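Local coordinates for protein, Family 18 Chitinase (Crocus vernus, PDB 3SIM), which probably hydrolyses chitin as a plant family 18 glycosyl hydrolase built on a TIM barrel, at residues 37-42 and 85-90; 54-59 and 111-116; 226-231 and 235-240; 201-206 and 215-220. All blocks are in the same frame, centred on the assembly; numbering follows the deposited sequence.

Contact 1 of 4, residues 37-42 and 85-90; sequences VDYTAS and ASVGSN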
loop_
_atom_site.group_PDB
_atom_site.type_symbol
_atom_site.label_atom_id
_atom_site.label_comp_id
_atom_site.label_asym_id
_atom_site.label_seq_id
_atom_site.Cartn_x
_atom_site.Cartn_y
_atom_site.Cartn_z
ATOM N N VAL A 37 -3.036 6.491 -10.720
ATOM C CA VAL A 37 -1.842 6.664 -11.521
ATOM C C VAL A 37 -1.847 7.970 -12.333
ATOM O O VAL A 37 -2.814 8.286 -12.948
ATOM C CB VAL A 37 -1.604 5.469 -12.504
ATOM C CG1 VAL A 37 -0.233 5.469 -13.019
ATOM C CG2 VAL A 37 -1.883 4.154 -11.909
ATOM N N ASP A 38 -0.732 8.665 -12.357
ATOM C CA ASP A 38 -0.565 9.849 -13.182
ATOM C C ASP A 38 -0.118 9.534 -14.625
ATOM O O ASP A 38 0.911 9.966 -15.064
ATOM C CB ASP A 38 0.296 10.923 -12.519
ATOM C CG ASP A 38 1.728 10.464 -12.179
ATOM O OD1 ASP A 38 1.968 9.304 -11.921
ATOM O OD2 ASP A 38 2.575 11.304 -12.242
ATOM N N TYR A 39 -0.954 8.761 -15.295
ATOM C CA TYR A 39 -0.822 8.346 -16.664
ATOM C C TYR A 39 -2.183 8.459 -17.324
ATOM O O TYR A 39 -3.179 8.391 -16.670
ATOM C CB TYR A 39 -0.289 6.914 -16.771
ATOM C CG TYR A 39 1.233 6.720 -16.831
ATOM C CD1 TYR A 39 1.842 6.116 -17.924
ATOM C CD2 TYR A 39 2.055 7.131 -15.790
ATOM C CE1 TYR A 39 3.197 5.950 -17.962
ATOM C CE2 TYR A 39 3.401 6.965 -15.834
ATOM C CZ TYR A 39 3.978 6.373 -16.921
ATOM O OH TYR A 39 5.298 6.192 -16.945
ATOM N N THR A 40 -2.153 8.585 -18.626
ATOM C CA THR A 40 -3.339 8.713 -19.435
ATOM C C THR A 40 -4.231 7.484 -19.345
ATOM O O THR A 40 -3.768 6.423 -19.214
ATOM C CB THR A 40 -3.044 9.073 -20.952
ATOM O OG1 THR A 40 -2.242 8.070 -21.555
ATOM C CG2 THR A 40 -2.415 10.471 -21.110
ATOM N N ALA A 41 -5.527 7.690 -19.370
ATOM C CA ALA A 41 -6.513 6.632 -19.151
ATOM C C ALA A 41 -6.526 5.529 -20.208
ATOM O O ALA A 41 -6.853 4.413 -19.960
ATOM C CB ALA A 41 -7.889 7.197 -18.940
ATOM N N SER A 42 -6.191 5.900 -21.401
ATOM C CA SER A 42 -6.294 4.974 -22.473
ATOM C C SER A 42 -4.967 4.841 -23.202
ATOM O O SER A 42 -4.172 5.714 -23.177
ATOM C CB SER A 42 -7.456 5.367 -23.398
ATOM O OG SER A 42 -8.727 4.938 -22.958
ATOM N N ALA A 85 2.984 -1.238 -10.417
ATOM C CA ALA A 85 3.902 -1.695 -11.438
ATOM C C ALA A 85 3.642 -1.312 -12.883
ATOM O O ALA A 85 4.534 -0.927 -13.531
ATOM C CB ALA A 85 4.136 -3.176 -11.362
ATOM N N SER A 86 2.418 -1.462 -13.332
ATOM C CA SER A 86 2.014 -1.351 -14.715
ATOM C C SER A 86 0.667 -0.686 -14.884
ATOM O O SER A 86 -0.185 -0.789 -14.080
ATOM C CB SER A 86 1.903 -2.719 -15.345
ATOM O OG SER A 86 3.113 -3.187 -15.860
ATOM N N VAL A 87 0.507 -0.061 -16.010
ATOM C CA VAL A 87 -0.735 0.436 -16.466
ATOM C C VAL A 87 -0.962 -0.078 -17.931
ATOM O O VAL A 87 -0.237 0.205 -18.846
ATOM C CB VAL A 87 -0.655 1.958 -16.198
ATOM C CG1 VAL A 87 -0.416 2.738 -17.349
ATOM C CG2 VAL A 87 -1.712 2.435 -15.355
ATOM N N GLY A 88 -2.001 -0.851 -18.107
ATOM C CA GLY A 88 -2.132 -1.616 -19.314
ATOM C C GLY A 88 -0.937 -2.507 -19.398
ATOM O O GLY A 88 -0.678 -3.233 -18.496
ATOM N N SER A 89 -0.209 -2.440 -20.488
ATOM C CA SER A 89 1.023 -3.149 -20.629
ATOM C C SER A 89 2.258 -2.275 -20.423
ATOM O O SER A 89 3.335 -2.733 -20.573
ATOM C CB SER A 89 1.041 -3.971 -21.945
ATOM O OG SER A 89 1.265 -3.231 -23.104
ATOM N N ASN A 90 2.071 -1.012 -20.114
ATOM C CA ASN A 90 3.170 -0.086 -19.987
ATOM C C ASN A 90 3.708 0.003 -18.545
ATOM O O ASN A 90 2.962 0.123 -17.620
ATOM C CB ASN A 90 2.802 1.309 -20.490
ATOM C CG ASN A 90 2.271 1.339 -21.940
ATOM O OD1 ASN A 90 3.017 1.493 -22.890
ATOM N ND2 ASN A 90 0.987 1.218 -22.075
#

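Contact 2 of 4, residues 54-59 and 111-116; sequences VFWDSS and TRIIQR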
loop_
_atom_site.group_PDB
_atom_site.type_symbol
_atom_site.label_atom_id
_atom_site.label_comp_id
_atom_site.label_asym_id
_atom_site.label_seq_id
_atom_site.Cartn_x
_atom_site.Cartn_y
_atom_site.Cartn_z
ATOM N N VAL A 54 -8.008 7.430 -12.049
ATOM C CA VAL A 54 -8.482 6.302 -11.290
ATOM C C VAL A 54 -8.404 4.975 -12.091
ATOM O O VAL A 54 -9.041 4.878 -13.041
ATOM C CB VAL A 54 -9.919 6.558 -10.792
ATOM C CG1 VAL A 54 -10.591 5.312 -10.331
ATOM C CG2 VAL A 54 -9.951 7.595 -9.719
ATOM N N PHE A 55 -7.590 4.008 -11.700
ATOM C CA PHE A 55 -7.471 2.756 -12.461
ATOM C C PHE A 55 -8.159 1.512 -11.903
ATOM O O PHE A 55 -8.185 0.498 -12.504
ATOM C CB PHE A 55 -6.038 2.499 -12.887
ATOM C CG PHE A 55 -5.546 3.414 -13.966
ATOM C CD1 PHE A 55 -5.033 4.619 -13.653
ATOM C CD2 PHE A 55 -5.598 3.069 -15.290
ATOM C CE1 PHE A 55 -4.614 5.453 -14.602
ATOM C CE2 PHE A 55 -5.145 3.905 -16.247
ATOM C CZ PHE A 55 -4.668 5.102 -15.909
ATOM N N TRP A 56 -8.686 1.635 -10.700
ATOM C CA TRP A 56 -9.627 0.661 -10.195
ATOM C C TRP A 56 -11.002 0.927 -10.739
ATOM O O TRP A 56 -11.241 1.961 -11.300
ATOM C CB TRP A 56 -9.694 0.554 -8.661
ATOM C CG TRP A 56 -10.309 1.672 -7.950
ATOM C CD1 TRP A 56 -11.580 1.771 -7.537
ATOM C CD2 TRP A 56 -9.679 2.859 -7.566
ATOM N NE1 TRP A 56 -11.797 2.947 -6.930
ATOM C CE2 TRP A 56 -10.634 3.642 -6.919
ATOM C CE3 TRP A 56 -8.382 3.342 -7.679
ATOM C CZ2 TRP A 56 -10.339 4.864 -6.410
ATOM C CZ3 TRP A 56 -8.104 4.536 -7.185
ATOM C CH2 TRP A 56 -9.069 5.300 -6.563
ATOM N N ASP A 57 -11.869 -0.032 -10.534
ATOM C CA ASP A 57 -13.232 0.004 -11.053
ATOM C C ASP A 57 -14.232 0.672 -10.072
ATOM O O ASP A 57 -14.700 0.074 -9.145
ATOM C CB ASP A 57 -13.646 -1.413 -11.524
ATOM C CG ASP A 57 -15.025 -1.465 -12.217
ATOM O OD1 ASP A 57 -15.777 -0.557 -12.168
ATOM O OD2 ASP A 57 -15.321 -2.464 -12.770
ATOM N N SER A 58 -14.546 1.915 -10.374
ATOM C CA SER A 58 -15.437 2.724 -9.572
ATOM C C SER A 58 -16.860 2.198 -9.480
ATOM O O SER A 58 -17.518 2.453 -8.575
ATOM C CB SER A 58 -15.421 4.197 -9.945
ATOM O OG SER A 58 -15.970 4.492 -11.165
ATOM N N SER A 59 -17.283 1.419 -10.440
ATOM C CA SER A 59 -18.564 0.810 -10.334
ATOM C C SER A 59 -18.700 -0.317 -9.306
ATOM O O SER A 59 -19.747 -0.690 -8.932
ATOM C CB SER A 59 -19.101 0.439 -11.671
ATOM O OG SER A 59 -18.757 -0.839 -11.943
ATOM N N THR A 111 -6.715 15.575 -4.160
ATOM C CA THR A 111 -7.657 16.203 -3.261
ATOM C C THR A 111 -9.082 15.958 -3.757
ATOM O O THR A 111 -9.870 15.490 -3.044
ATOM C CB THR A 111 -7.445 17.726 -3.035
ATOM O OG1 THR A 111 -6.304 17.965 -2.250
ATOM C CG2 THR A 111 -8.655 18.306 -2.308
ATOM N N ARG A 112 -9.308 16.149 -5.040
ATOM C CA ARG A 112 -10.585 15.793 -5.658
ATOM C C ARG A 112 -10.963 14.306 -5.513
ATOM O O ARG A 112 -12.026 14.005 -5.122
ATOM C CB ARG A 112 -10.631 16.169 -7.161
ATOM C CG ARG A 112 -11.933 15.790 -7.842
ATOM C CD ARG A 112 -11.972 15.917 -9.365
ATOM N NE ARG A 112 -13.197 15.376 -9.871
ATOM C CZ ARG A 112 -13.369 14.121 -10.185
ATOM N NH1 ARG A 112 -12.358 13.302 -10.088
ATOM N NH2 ARG A 112 -14.515 13.686 -10.583
ATOM N N ILE A 113 -10.053 13.403 -5.812
ATOM C CA ILE A 113 -10.324 11.988 -5.676
ATOM C C ILE A 113 -10.606 11.582 -4.206
ATOM O O ILE A 113 -11.535 10.889 -3.940
ATOM C CB ILE A 113 -9.187 11.094 -6.321
ATOM C CG1 ILE A 113 -9.212 11.126 -7.857
ATOM C CG2 ILE A 113 -9.270 9.642 -5.901
ATOM C CD1 ILE A 113 -7.984 10.773 -8.503
ATOM N N ILE A 114 -9.781 12.051 -3.299
ATOM C CA ILE A 114 -9.883 11.721 -1.908
ATOM C C ILE A 114 -11.210 12.201 -1.316
ATOM O O ILE A 114 -11.860 11.436 -0.721
ATOM C CB ILE A 114 -8.682 12.276 -1.094
ATOM C CG1 ILE A 114 -7.402 11.507 -1.428
ATOM C CG2 ILE A 114 -8.993 12.275 0.363
ATOM C CD1 ILE A 114 -6.181 12.151 -0.992
ATOM N N GLN A 115 -11.588 13.447 -1.570
ATOM C CA GLN A 115 -12.882 13.993 -1.123
ATOM C C GLN A 115 -14.069 13.259 -1.750
ATOM O O GLN A 115 -14.951 12.888 -1.105
ATOM C CB GLN A 115 -12.985 15.522 -1.335
ATOM C CG GLN A 115 -11.934 16.351 -0.614
ATOM C CD GLN A 115 -11.985 17.848 -0.923
ATOM O OE1 GLN A 115 -12.394 18.252 -1.962
ATOM N NE2 GLN A 115 -11.561 18.634 -0.009
ATOM N N ARG A 116 -14.004 13.024 -3.041
ATOM C CA ARG A 116 -15.051 12.331 -3.748
ATOM C C ARG A 116 -15.305 10.895 -3.281
ATOM O O ARG A 116 -16.416 10.542 -3.160
ATOM C CB ARG A 116 -14.880 12.383 -5.271
ATOM C CG ARG A 116 -16.150 12.083 -6.033
ATOM C CD ARG A 116 -15.980 12.224 -7.542
ATOM N NE ARG A 116 -15.697 10.974 -8.211
ATOM C CZ ARG A 116 -16.596 10.046 -8.436
ATOM N NH1 ARG A 116 -16.300 8.982 -9.063
ATOM N NH2 ARG A 116 -17.818 10.226 -8.056
#

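Contact 3 of 4, residues 226-231 and 235-240; sequences GGLPVD and FDAATS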
loop_
_atom_site.group_PDB
_atom_site.type_symbol
_atom_site.label_atom_id
_atom_site.label_comp_id
_atom_site.label_asym_id
_atom_site.label_seq_id
_atom_site.Cartn_x
_atom_site.Cartn_y
_atom_site.Cartn_z
ATOM N N GLY A 226 6.543 -16.147 -4.062
ATOM C CA GLY A 226 7.365 -15.072 -3.523
ATOM C C GLY A 226 7.487 -15.107 -2.006
ATOM O O GLY A 226 6.529 -15.267 -1.339
ATOM N N GLY A 227 8.691 -14.965 -1.511
ATOM C CA GLY A 227 8.975 -14.861 -0.097
ATOM C C GLY A 227 8.677 -16.085 0.754
ATOM O O GLY A 227 8.558 -17.137 0.237
ATOM N N LEU A 228 8.470 -15.898 2.027
ATOM C CA LEU A 228 8.085 -16.933 2.957
ATOM C C LEU A 228 6.545 -17.076 2.932
ATOM O O LEU A 228 5.846 -16.277 3.426
ATOM C CB LEU A 228 8.532 -16.536 4.340
ATOM C CG LEU A 228 8.752 -17.504 5.482
ATOM C CD1 LEU A 228 8.222 -17.079 6.813
ATOM C CD2 LEU A 228 8.463 -18.971 5.147
ATOM N N PRO A 229 6.062 -18.148 2.370
ATOM C CA PRO A 229 4.638 -18.345 2.182
ATOM C C PRO A 229 3.838 -18.385 3.461
ATOM O O PRO A 229 4.256 -18.886 4.470
ATOM C CB PRO A 229 4.568 -19.669 1.450
ATOM C CG PRO A 229 5.959 -19.892 0.915
ATOM C CD PRO A 229 6.813 -19.318 1.937
ATOM N N VAL A 230 2.629 -17.887 3.311
ATOM C CA VAL A 230 1.736 -17.585 4.393
ATOM C C VAL A 230 1.483 -18.777 5.237
ATOM O O VAL A 230 1.309 -18.656 6.376
ATOM C CB VAL A 230 0.292 -17.314 3.994
ATOM C CG1 VAL A 230 -0.364 -16.397 4.965
ATOM C CG2 VAL A 230 0.067 -17.068 2.510
ATOM N N ASP A 231 1.396 -19.921 4.625
ATOM C CA ASP A 231 1.122 -21.108 5.345
ATOM C C ASP A 231 2.254 -22.082 5.415
ATOM O O ASP A 231 2.042 -23.225 5.690
ATOM C CB ASP A 231 -0.155 -21.764 4.855
ATOM C CG ASP A 231 -0.118 -22.189 3.419
ATOM O OD1 ASP A 231 0.897 -22.289 2.764
ATOM O OD2 ASP A 231 -1.169 -22.480 2.983
ATOM N N PHE A 235 3.481 -17.576 9.819
ATOM C CA PHE A 235 2.945 -17.467 11.168
ATOM C C PHE A 235 3.921 -17.776 12.321
ATOM O O PHE A 235 3.781 -17.243 13.345
ATOM C CB PHE A 235 1.532 -18.056 11.334
ATOM C CG PHE A 235 0.471 -17.287 10.618
ATOM C CD1 PHE A 235 0.143 -16.023 11.029
ATOM C CD2 PHE A 235 -0.162 -17.790 9.507
ATOM C CE1 PHE A 235 -0.769 -15.314 10.406
ATOM C CE2 PHE A 235 -1.109 -17.067 8.868
ATOM C CZ PHE A 235 -1.399 -15.811 9.318
ATOM N N ASP A 236 4.904 -18.637 12.097
ATOM C CA ASP A 236 5.978 -18.855 13.051
ATOM C C ASP A 236 6.883 -17.634 13.252
ATOM O O ASP A 236 7.190 -17.288 14.323
ATOM C CB ASP A 236 6.806 -20.074 12.684
ATOM C CG ASP A 236 5.990 -21.336 12.701
ATOM O OD1 ASP A 236 5.072 -21.423 13.483
ATOM O OD2 ASP A 236 6.213 -22.207 11.902
ATOM N N ALA A 237 7.273 -17.024 12.158
ATOM C CA ALA A 237 7.994 -15.779 12.164
ATOM C C ALA A 237 7.143 -14.657 12.804
ATOM O O ALA A 237 7.609 -13.926 13.592
ATOM C CB ALA A 237 8.394 -15.433 10.789
ATOM N N ALA A 238 5.883 -14.601 12.463
ATOM C CA ALA A 238 4.996 -13.590 12.985
ATOM C C ALA A 238 4.851 -13.742 14.508
ATOM O O ALA A 238 4.829 -12.794 15.210
ATOM C CB ALA A 238 3.725 -13.614 12.348
ATOM N N THR A 239 4.805 -14.983 14.941
ATOM C CA THR A 239 4.740 -15.299 16.347
ATOM C C THR A 239 5.977 -14.835 17.155
ATOM O O THR A 239 5.804 -14.256 18.146
ATOM C CB THR A 239 4.396 -16.786 16.613
ATOM O OG1 THR A 239 3.092 -17.059 16.191
ATOM C CG2 THR A 239 4.507 -17.144 18.074
ATOM N N SER A 240 7.178 -15.037 16.631
ATOM C CA SER A 240 8.387 -14.543 17.249
ATOM C C SER A 240 8.374 -13.008 17.334
ATOM O O SER A 240 8.696 -12.463 18.362
ATOM C CB SER A 240 9.635 -14.974 16.503
ATOM O OG SER A 240 9.818 -16.334 16.532
HETATM O O HOH W 1 2.517 -19.995 8.497
#

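Contact 4 of 4, residues 201-206 and 215-220; sequences GYYNNA and VLISFS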
loop_
_atom_site.group_PDB
_atom_site.type_symbol
_atom_site.label_atom_id
_atom_site.label_comp_id
_atom_site.label_asym_id
_atom_site.label_seq_id
_atom_site.Cartn_x
_atom_site.Cartn_y
_atom_site.Cartn_z
ATOM N N GLY A 201 15.657 -12.252 9.783
ATOM C CA GLY A 201 16.797 -11.437 9.412
ATOM C C GLY A 201 16.432 -10.283 8.465
ATOM O O GLY A 201 16.875 -9.185 8.627
ATOM N N TYR A 202 15.571 -10.567 7.516
ATOM C CA TYR A 202 15.077 -9.528 6.607
ATOM C C TYR A 202 14.262 -8.458 7.345
ATOM O O TYR A 202 14.424 -7.326 7.087
ATOM C CB TYR A 202 14.329 -10.072 5.379
ATOM C CG TYR A 202 15.138 -10.940 4.426
ATOM C CD1 TYR A 202 16.489 -10.715 4.195
ATOM C CD2 TYR A 202 14.557 -12.003 3.794
ATOM C CE1 TYR A 202 17.210 -11.518 3.365
ATOM C CE2 TYR A 202 15.269 -12.801 2.973
ATOM C CZ TYR A 202 16.587 -12.555 2.753
ATOM O OH TYR A 202 17.245 -13.356 1.920
ATOM N N TYR A 203 13.409 -8.878 8.257
ATOM C CA TYR A 203 12.642 -7.971 9.061
ATOM C C TYR A 203 13.514 -7.046 9.911
ATOM O O TYR A 203 13.326 -5.878 9.888
ATOM C CB TYR A 203 11.621 -8.659 9.981
ATOM C CG TYR A 203 10.930 -7.609 10.807
ATOM C CD1 TYR A 203 11.398 -7.221 12.025
ATOM C CD2 TYR A 203 9.894 -6.898 10.278
ATOM C CE1 TYR A 203 10.811 -6.200 12.697
ATOM C CE2 TYR A 203 9.295 -5.904 10.926
ATOM C CZ TYR A 203 9.732 -5.535 12.136
ATOM O OH TYR A 203 9.110 -4.534 12.765
ATOM N N ASN A 204 14.468 -7.594 10.619
ATOM C CA ASN A 204 15.367 -6.790 11.387
ATOM C C ASN A 204 16.204 -5.823 10.504
ATOM O O ASN A 204 16.434 -4.742 10.908
ATOM C CB ASN A 204 16.181 -7.591 12.391
ATOM C CG ASN A 204 15.307 -8.274 13.502
ATOM O OD1 ASN A 204 14.585 -7.691 14.244
ATOM N ND2 ASN A 204 15.485 -9.496 13.612
ATOM N N ASN A 205 16.575 -6.249 9.310
ATOM C CA ASN A 205 17.274 -5.413 8.359
ATOM C C ASN A 205 16.395 -4.189 7.952
ATOM O O ASN A 205 16.859 -3.101 7.984
ATOM C CB ASN A 205 17.641 -6.156 7.077
ATOM C CG ASN A 205 18.765 -7.205 7.225
ATOM O OD1 ASN A 205 19.560 -7.194 8.114
ATOM N ND2 ASN A 205 18.828 -8.071 6.258
ATOM N N ALA A 206 15.127 -4.447 7.635
ATOM C CA ALA A 206 14.147 -3.431 7.289
ATOM C C ALA A 206 13.870 -2.376 8.405
ATOM O O ALA A 206 13.855 -1.204 8.130
ATOM C CB ALA A 206 12.913 -4.043 6.878
ATOM N N VAL A 215 7.525 -0.751 10.730
ATOM C CA VAL A 215 7.454 -1.677 9.609
ATOM C C VAL A 215 6.512 -2.871 9.871
ATOM O O VAL A 215 6.755 -3.701 10.704
ATOM C CB VAL A 215 8.867 -2.227 9.227
ATOM C CG1 VAL A 215 8.825 -3.028 7.976
ATOM C CG2 VAL A 215 9.899 -1.156 9.179
ATOM N N LEU A 216 5.458 -2.897 9.092
ATOM C CA LEU A 216 4.590 -4.038 8.903
ATOM C C LEU A 216 5.221 -5.211 8.126
ATOM O O LEU A 216 6.036 -5.058 7.264
ATOM C CB LEU A 216 3.229 -3.699 8.283
ATOM C CG LEU A 216 2.264 -2.531 8.553
ATOM C CD1 LEU A 216 0.922 -2.989 8.887
ATOM C CD2 LEU A 216 2.721 -1.458 9.505
ATOM N N ILE A 217 4.864 -6.390 8.536
ATOM C CA ILE A 217 5.106 -7.591 7.752
ATOM C C ILE A 217 3.995 -7.843 6.714
ATOM O O ILE A 217 2.977 -7.273 6.794
ATOM C CB ILE A 217 5.444 -8.809 8.583
ATOM C CG1 ILE A 217 4.240 -9.247 9.427
ATOM C CG2 ILE A 217 6.714 -8.612 9.427
ATOM C CD1 ILE A 217 4.430 -10.506 10.260
ATOM N N SER A 218 4.240 -8.729 5.779
ATOM C CA SER A 218 3.324 -8.951 4.674
ATOM C C SER A 218 3.435 -10.303 3.965
ATOM O O SER A 218 4.409 -10.935 4.031
ATOM C CB SER A 218 3.465 -7.812 3.665
ATOM O OG SER A 218 4.656 -7.842 3.030
ATOM N N PHE A 219 2.397 -10.659 3.256
ATOM C CA PHE A 219 2.362 -11.773 2.329
ATOM C C PHE A 219 1.437 -11.519 1.109
ATOM O O PHE A 219 0.582 -10.706 1.161
ATOM C CB PHE A 219 2.008 -13.096 3.016
ATOM C CG PHE A 219 0.638 -13.138 3.658
ATOM C CD1 PHE A 219 -0.474 -13.447 2.945
ATOM C CD2 PHE A 219 0.492 -12.912 5.009
ATOM C CE1 PHE A 219 -1.719 -13.503 3.574
ATOM C CE2 PHE A 219 -0.747 -12.967 5.615
ATOM C CZ PHE A 219 -1.836 -13.251 4.902
ATOM N N SER A 220 1.635 -12.305 0.078
ATOM C CA SER A 220 0.829 -12.331 -1.130
ATOM C C SER A 220 -0.028 -13.587 -1.207
ATOM O O SER A 220 0.366 -14.624 -0.801
ATOM C CB SER A 220 1.681 -12.207 -2.392
ATOM O OG SER A 220 1.054 -12.617 -3.558
HETATM O O HOH W 2 9.552 -1.433 12.733
#

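Contact 1 of 4, residues 37-42 and 85-90
Val37 and Val87 meet tip to tip, Val87 CG2 lying 3.9 Å from Val37 CG2 and 4.1 Å from Val37 CG1. The other branch of Val87 serves a second partner: its CG1 reaches CD1 of Tyr39 at 4.1 Å, and the ring and the valine meet obliquely. Val87 is thus shared between an aliphatic and an aromatic neighbour, a role that suits a beta-branched residue with two separate methyls. In Tyr39, CG lies beside the backbone N (chi1 -90°), which brings CD1 of the ring within van der Waals range of Val87 CG1 while its hydroxyl runs on to Gln93 N and Gln95 NE2. No hydrogen bond joins the two segments. Each is shaped from within: Asp38 centres an inverse gamma turn, and Val87 to Asn90 form a type II' turn closed by Asn90 N to Val87 O (2.9 Å) and Val87 N to Asn90 O (2.9 Å). Gly88, with positive phi, fits the first corner of that turn. The contact lays the small hairpin of strands 86-87 and 90-91 against the chain leaving barrel strand 28-37, while, from the loops that follow, His45 packs on Val87 and Phe55 on both valines.

Contact 2 of 4, residues 54-59 and 111-116
Ile113 carries this contact, meeting Val54 and Trp56 from one face of helix 99-116. Followed from its start, the segment first offers backbone: Thr111 O accepts the amide of Gln115, and the Thr111 hydroxyl turns back to Val107 O, so this polar side chain is satisfied within its own helix. Arg112 O likewise receives Arg116 N, while the long side chain of Arg112 suits the exposed surface. At Ile113 the helix turns a branched apolar side chain toward the other segment. With CG1 beside the backbone N (chi1 -72°), its two arms divide: CD1 lies 3.9 Å from Val54 CG2, and CG2 comes to the edge of the Trp56 indole, near the ring plane, 4.4 Å from CH2. The Val54 and Ile113 side chains run antiparallel and overlap along their flanks, so that Val54 CG2 also lies 4.1 Å from Ile113 CG1. Val54 also works within its own segment, where CG1 sits 3.7 Å above the plane of the Trp56 ring, over its centre; the indole therefore has one valine methyl on a face and an isoleucine methyl at its rim. Next in sequence, Ile114 turns to the loop residues Val153 and Ile154. The exposed Arg116 ends the segment. Around the contact, Tyr117 meets the Trp56 ring edge to face and also touches Val54, and Trp56 NE1 is bonded to Leu61 O. Trp56 further rests on Leu33, so this residue, in the loop after strand 53-54, touches both helix 99-116 and barrel strand 28-37.

Contact 3 of 4, residues 226-231 and 235-240
In Phe235, CG stands anti to the carbonyl carbon and beside the backbone N (chi1 -68°), which turns the ring back toward the start of its helix, where Val230 lies. Val230 holds CG1 anti to its own N (chi1 -152°), and the two side chains run alongside one another in a common direction. The valine methyl CG1 is 4.0 Å from CE2 of the ring. The carbonyl of the same residue is also close: Val230 O approaches Phe235 CD2 at 3.6 Å, obliquely to the ring. Beside this pair a water bridges the two backbones, donating to Val230 O at 2.8 Å and accepting from Phe235 N at 2.9 Å. It links the weakly bonded first turn of helix 230-243 to the regular turns beyond, where Thr239 N bonds to Phe235 O at 3.0 Å. Further back along the chain, Leu228 CD1 reaches Ala237 CB at 4.3 Å. Alanine suits that helix position because Phe199 and Leu200 of helix 196-209 pack on it as well. Gly227, just before the leucine, has a positive phi that a glycine adopts readily as the chain swings into the helix. Phe219 of strand 215-220 and Tyr265 of helix 264-274 also pack on Val230, and Phe272 of that second helix meets the Phe235 ring. The chemistry is therefore of two kinds: apolar contacts with no directional bond, to which a backbone carbonyl beside the ring is added, and one water that satisfies a backbone carbonyl and amide which do not bond to each other.

Contact 4 of 4, residues 201-206 and 215-220
The hydroxyl of Tyr203 lies near two polar partners, Val215 O at 3.2 Å, at the ring edge and in its plane, and a water at 3.1 Å. The same water accepts a hydrogen bond from Val215 N at 2.9 Å, so the phenol and the water together engage both backbone polar atoms of Val215. CG of Tyr203 is anti to the backbone N (chi1 178°), which carries the ring from the helix to the strand. On the way the ring carbons touch apolar groups. CD2 meets Ile217 CG2 at 3.7 Å, the two side chains crossing at about a right angle, and CE2 lies 4.1 Å from Val215 CB. One turn further along the helix, Ala206 CB faces Val215 CG1 at 4.4 Å; the small alanine lets the backbones come near, with the short helix and strand axes 9.6 Å apart and their directions 153° from parallel. A phenylalanine in place of Tyr203 would keep the ring but would probably leave Val215 O and the bridging water without their phenolic partner. Helix 196-209 and strand 215-220 are successive parts of a beta-alpha-beta unit that starts at strand 182-184. In the barrel wall, strand 215-220 is bonded to strand 182-184 through Leu216 and to the strand 250-253 region through Ile217. Ile217 also packs on Phe234, Ala238 and Leu241, and so links the strand to the next helix, 230-243.

In the fold
All four contacts are mainly buried, but they fall into two groups on opposite sides of the chain's centre. Contacts 1 and 2 touch each other, and their segments alternate along the sequence; both join chain between strand 28-37 and helix 63-72 to later parts. Contacts 3 and 4, centred about 10 Å apart, belong to consecutive beta-alpha-beta units and are adjacent in the fold: strand 215-220 of contact 4 is followed by helix 230-243 of contact 3, and the two touch there. Contacts 1 and 2 are purely apolar across their segments. Contacts 3 and 4 each add a bridging water, between two backbone atoms in contact 3 and between a phenol and a backbone amide in contact 4.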